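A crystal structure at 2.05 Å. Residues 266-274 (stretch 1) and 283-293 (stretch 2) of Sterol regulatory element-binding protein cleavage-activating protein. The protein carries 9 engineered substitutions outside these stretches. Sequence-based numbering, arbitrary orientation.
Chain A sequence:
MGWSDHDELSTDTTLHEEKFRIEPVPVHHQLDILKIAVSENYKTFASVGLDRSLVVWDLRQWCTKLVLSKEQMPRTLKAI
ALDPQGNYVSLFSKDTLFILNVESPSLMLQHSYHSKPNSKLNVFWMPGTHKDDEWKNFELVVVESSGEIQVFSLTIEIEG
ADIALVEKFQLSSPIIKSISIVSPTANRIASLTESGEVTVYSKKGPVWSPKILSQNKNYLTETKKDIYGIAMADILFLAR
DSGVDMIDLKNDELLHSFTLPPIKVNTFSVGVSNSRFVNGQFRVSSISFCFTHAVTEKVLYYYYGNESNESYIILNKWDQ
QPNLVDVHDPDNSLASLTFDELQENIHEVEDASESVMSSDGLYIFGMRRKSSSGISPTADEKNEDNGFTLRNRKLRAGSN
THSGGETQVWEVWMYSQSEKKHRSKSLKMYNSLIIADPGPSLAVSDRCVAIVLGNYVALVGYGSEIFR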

# COMPACT_ATOMS: atom_id res chain seq x y z
N ASN A 266 3.68 -9.16 -10.00
CA ASN A 266 2.87 -8.62 -8.92
C ASN A 266 3.46 -8.60 -7.55
O ASN A 266 2.75 -8.72 -6.56
CB ASN A 266 1.57 -9.39 -8.85
CG ASN A 266 0.46 -8.58 -9.42
OD1 ASN A 266 0.22 -7.42 -8.98
ND2 ASN A 266 -0.24 -9.14 -10.36
N THR A 267 4.77 -8.50 -7.44
CA THR A 267 5.33 -8.48 -6.08
C THR A 267 6.10 -7.22 -5.72
O THR A 267 6.74 -7.22 -4.69
CB THR A 267 6.26 -9.67 -5.87
OG1 THR A 267 7.40 -9.53 -6.78
CG2 THR A 267 5.48 -11.00 -6.19
N PHE A 268 6.04 -6.20 -6.57
CA PHE A 268 6.84 -5.03 -6.50
C PHE A 268 6.13 -3.84 -5.78
O PHE A 268 5.00 -3.52 -6.09
CB PHE A 268 7.20 -4.61 -7.93
CG PHE A 268 8.12 -3.40 -8.03
CD1 PHE A 268 9.49 -3.52 -7.91
CD2 PHE A 268 7.63 -2.16 -8.34
CE1 PHE A 268 10.33 -2.44 -8.04
CE2 PHE A 268 8.45 -1.04 -8.43
CZ PHE A 268 9.81 -1.18 -8.28
N SER A 269 6.81 -3.18 -4.87
CA SER A 269 6.29 -1.93 -4.33
C SER A 269 7.42 -0.95 -4.10
O SER A 269 8.64 -1.32 -4.19
CB SER A 269 5.45 -2.16 -3.08
OG SER A 269 6.25 -2.72 -2.12
N VAL A 270 7.04 0.32 -3.85
CA VAL A 270 8.02 1.39 -3.69
C VAL A 270 7.68 2.21 -2.50
O VAL A 270 6.54 2.51 -2.29
CB VAL A 270 8.06 2.32 -4.91
CG1 VAL A 270 9.12 3.45 -4.77
CG2 VAL A 270 8.25 1.51 -6.15
N GLY A 271 8.65 2.62 -1.73
CA GLY A 271 8.37 3.75 -0.78
C GLY A 271 9.45 4.81 -0.95
O GLY A 271 10.58 4.47 -1.33
N VAL A 272 9.10 6.07 -0.72
CA VAL A 272 10.05 7.17 -0.72
C VAL A 272 9.95 7.99 0.60
O VAL A 272 8.88 8.07 1.26
CB VAL A 272 9.90 8.07 -1.96
CG1 VAL A 272 10.11 7.31 -3.27
CG2 VAL A 272 8.52 8.70 -1.97
N SER A 273 11.07 8.57 1.02
CA SER A 273 11.17 9.22 2.29
C SER A 273 11.26 10.73 2.23
O SER A 273 11.77 11.30 1.27
CB SER A 273 12.31 8.65 3.12
OG SER A 273 13.57 9.12 2.67
N ASN A 274 10.67 11.39 3.24
CA ASN A 274 10.81 12.84 3.39
C ASN A 274 10.40 13.60 2.16
O ASN A 274 11.14 14.45 1.74
CB ASN A 274 12.24 13.19 3.78
CG ASN A 274 12.57 12.70 5.17
OD1 ASN A 274 11.66 12.56 6.01
ND2 ASN A 274 13.82 12.40 5.42
N ARG A 283 10.92 16.34 -4.25
CA ARG A 283 12.18 15.89 -3.66
C ARG A 283 11.96 14.83 -2.60
O ARG A 283 10.94 14.89 -1.90
CB ARG A 283 12.98 17.02 -3.06
CG ARG A 283 13.31 18.18 -4.00
CD ARG A 283 13.99 19.26 -3.16
NE ARG A 283 14.38 20.42 -3.99
CZ ARG A 283 14.78 21.60 -3.46
NH1 ARG A 283 14.94 21.76 -2.15
NH2 ARG A 283 15.13 22.59 -4.27
N VAL A 284 12.85 13.84 -2.56
CA VAL A 284 12.88 12.80 -1.54
C VAL A 284 14.27 12.57 -1.03
O VAL A 284 15.25 12.87 -1.73
CB VAL A 284 12.30 11.44 -2.09
CG1 VAL A 284 10.92 11.68 -2.63
CG2 VAL A 284 13.23 10.82 -3.16
N SER A 285 14.39 12.08 0.19
CA SER A 285 15.69 11.80 0.74
C SER A 285 16.20 10.40 0.32
O SER A 285 17.40 10.17 0.39
CB SER A 285 15.68 11.82 2.27
OG SER A 285 15.35 13.10 2.78
N SER A 286 15.29 9.52 -0.09
CA SER A 286 15.63 8.08 -0.40
C SER A 286 14.53 7.39 -1.14
O SER A 286 13.38 7.89 -1.11
CB SER A 286 16.01 7.23 0.80
OG SER A 286 14.95 7.03 1.72
N ILE A 287 14.86 6.30 -1.85
CA ILE A 287 13.85 5.50 -2.54
C ILE A 287 14.14 4.07 -2.13
O ILE A 287 15.32 3.65 -2.15
CB ILE A 287 14.01 5.60 -4.06
CG1 ILE A 287 14.12 7.04 -4.50
CG2 ILE A 287 12.85 4.88 -4.78
CD1 ILE A 287 14.40 7.20 -5.99
N SER A 288 13.09 3.30 -1.89
CA SER A 288 13.21 1.87 -1.50
C SER A 288 12.27 1.09 -2.35
O SER A 288 11.07 1.50 -2.56
CB SER A 288 12.81 1.63 -0.08
OG SER A 288 13.59 2.29 0.86
N PHE A 289 12.77 -0.06 -2.83
CA PHE A 289 11.97 -1.03 -3.61
C PHE A 289 11.89 -2.30 -2.80
O PHE A 289 12.88 -2.68 -2.14
CB PHE A 289 12.59 -1.43 -4.96
CG PHE A 289 12.83 -0.33 -5.91
CD1 PHE A 289 11.92 0.73 -6.04
CD2 PHE A 289 13.90 -0.34 -6.74
CE1 PHE A 289 12.12 1.76 -6.95
CE2 PHE A 289 14.10 0.69 -7.65
CZ PHE A 289 13.22 1.78 -7.72
N CYS A 290 10.76 -2.98 -2.89
CA CYS A 290 10.55 -4.30 -2.34
C CYS A 290 10.02 -5.16 -3.45
O CYS A 290 9.13 -4.77 -4.17
CB CYS A 290 9.50 -4.28 -1.20
SG CYS A 290 9.17 -5.91 -0.49
N PHE A 291 10.56 -6.35 -3.55
CA PHE A 291 10.09 -7.35 -4.57
C PHE A 291 10.51 -8.78 -4.20
O PHE A 291 11.31 -8.98 -3.28
CB PHE A 291 10.54 -6.94 -5.98
CG PHE A 291 12.02 -6.96 -6.14
CD1 PHE A 291 12.78 -5.84 -5.89
CD2 PHE A 291 12.65 -8.13 -6.54
CE1 PHE A 291 14.15 -5.88 -6.08
CE2 PHE A 291 14.00 -8.18 -6.71
CZ PHE A 291 14.77 -7.07 -6.47
N THR A 292 9.88 -9.74 -4.86
CA THR A 292 10.29 -11.14 -4.83
C THR A 292 11.06 -11.46 -6.06
O THR A 292 10.67 -11.16 -7.18
CB THR A 292 9.08 -12.05 -4.70
OG1 THR A 292 8.41 -11.68 -3.49
CG2 THR A 292 9.48 -13.57 -4.60
N HIS A 293 12.24 -11.95 -5.82
CA HIS A 293 13.21 -12.25 -6.85
C HIS A 293 12.63 -13.44 -7.63
O HIS A 293 12.26 -14.49 -7.03
CB HIS A 293 14.50 -12.61 -6.12
CG HIS A 293 15.71 -12.57 -6.98
ND1 HIS A 293 15.90 -13.41 -8.08
CD2 HIS A 293 16.79 -11.77 -6.93
CE1 HIS A 293 17.07 -13.14 -8.62
NE2 HIS A 293 17.63 -12.15 -7.94
O HOH W 1 7.56 -9.04 -2.52

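The two stretches run antiparallel as neighbouring strands, and six of the nine direct hydrogen bonds between the stretches run from backbone to backbone. Ser269 and Cys290 form a two-way pair: Ser269 N donates to Cys290 O (2.9 Å), and Cys290 N donates to Ser269 O (3.0 Å). Gly271 and Ser288 repeat the pattern, with Gly271 N to Ser288 O and Ser288 N to Gly271 O both at 2.8 Å. The ladder then shifts. Ser273 N reaches Ser286 O at a longer 3.2 Å, but Ser273 O accepts from Ser285 N (2.9 Å). The backbone N and O of Ser273 are thus both satisfied, by different residues.

Side chains extend the bonding at both ends. Ser273 OG and Ser286 OG lie 2.7 Å apart and share a hydrogen bond; either could be the donor. Both serines take the p rotamer, and each hydroxyl has the other as a partner. Beyond them, Asn274 ND2 donates to Ser285 OG (3.1 Å). At the other end, Thr267 points toward stretch 2, and its OG1 accepts from Thr292 N (3.1 Å). Thr267 O takes a bond from a water at 2.9 Å; the same water lies 2.9 Å from Thr292 OG1 and bridges the two threonines. Phe291 CA also makes a nearly straight CA-H...O contact to Thr267 O (3.4 Å).

Val270, Val272, Ile287 and Phe289 occupy the opposite face, where apolar side chains pack without polar groups to satisfy. Ile287 CG2 lies 4.0 Å from both Val270 CG1 and Val272 CG1. Val272 CB also meets Val284 CG1 (3.8 Å). Phe268 CZ sits over one face of the Phe289 ring, 3.6 Å from Phe289 CD1, with the ring planes inclined at 44°. Together the stretches bury 750 Å², both sides summed.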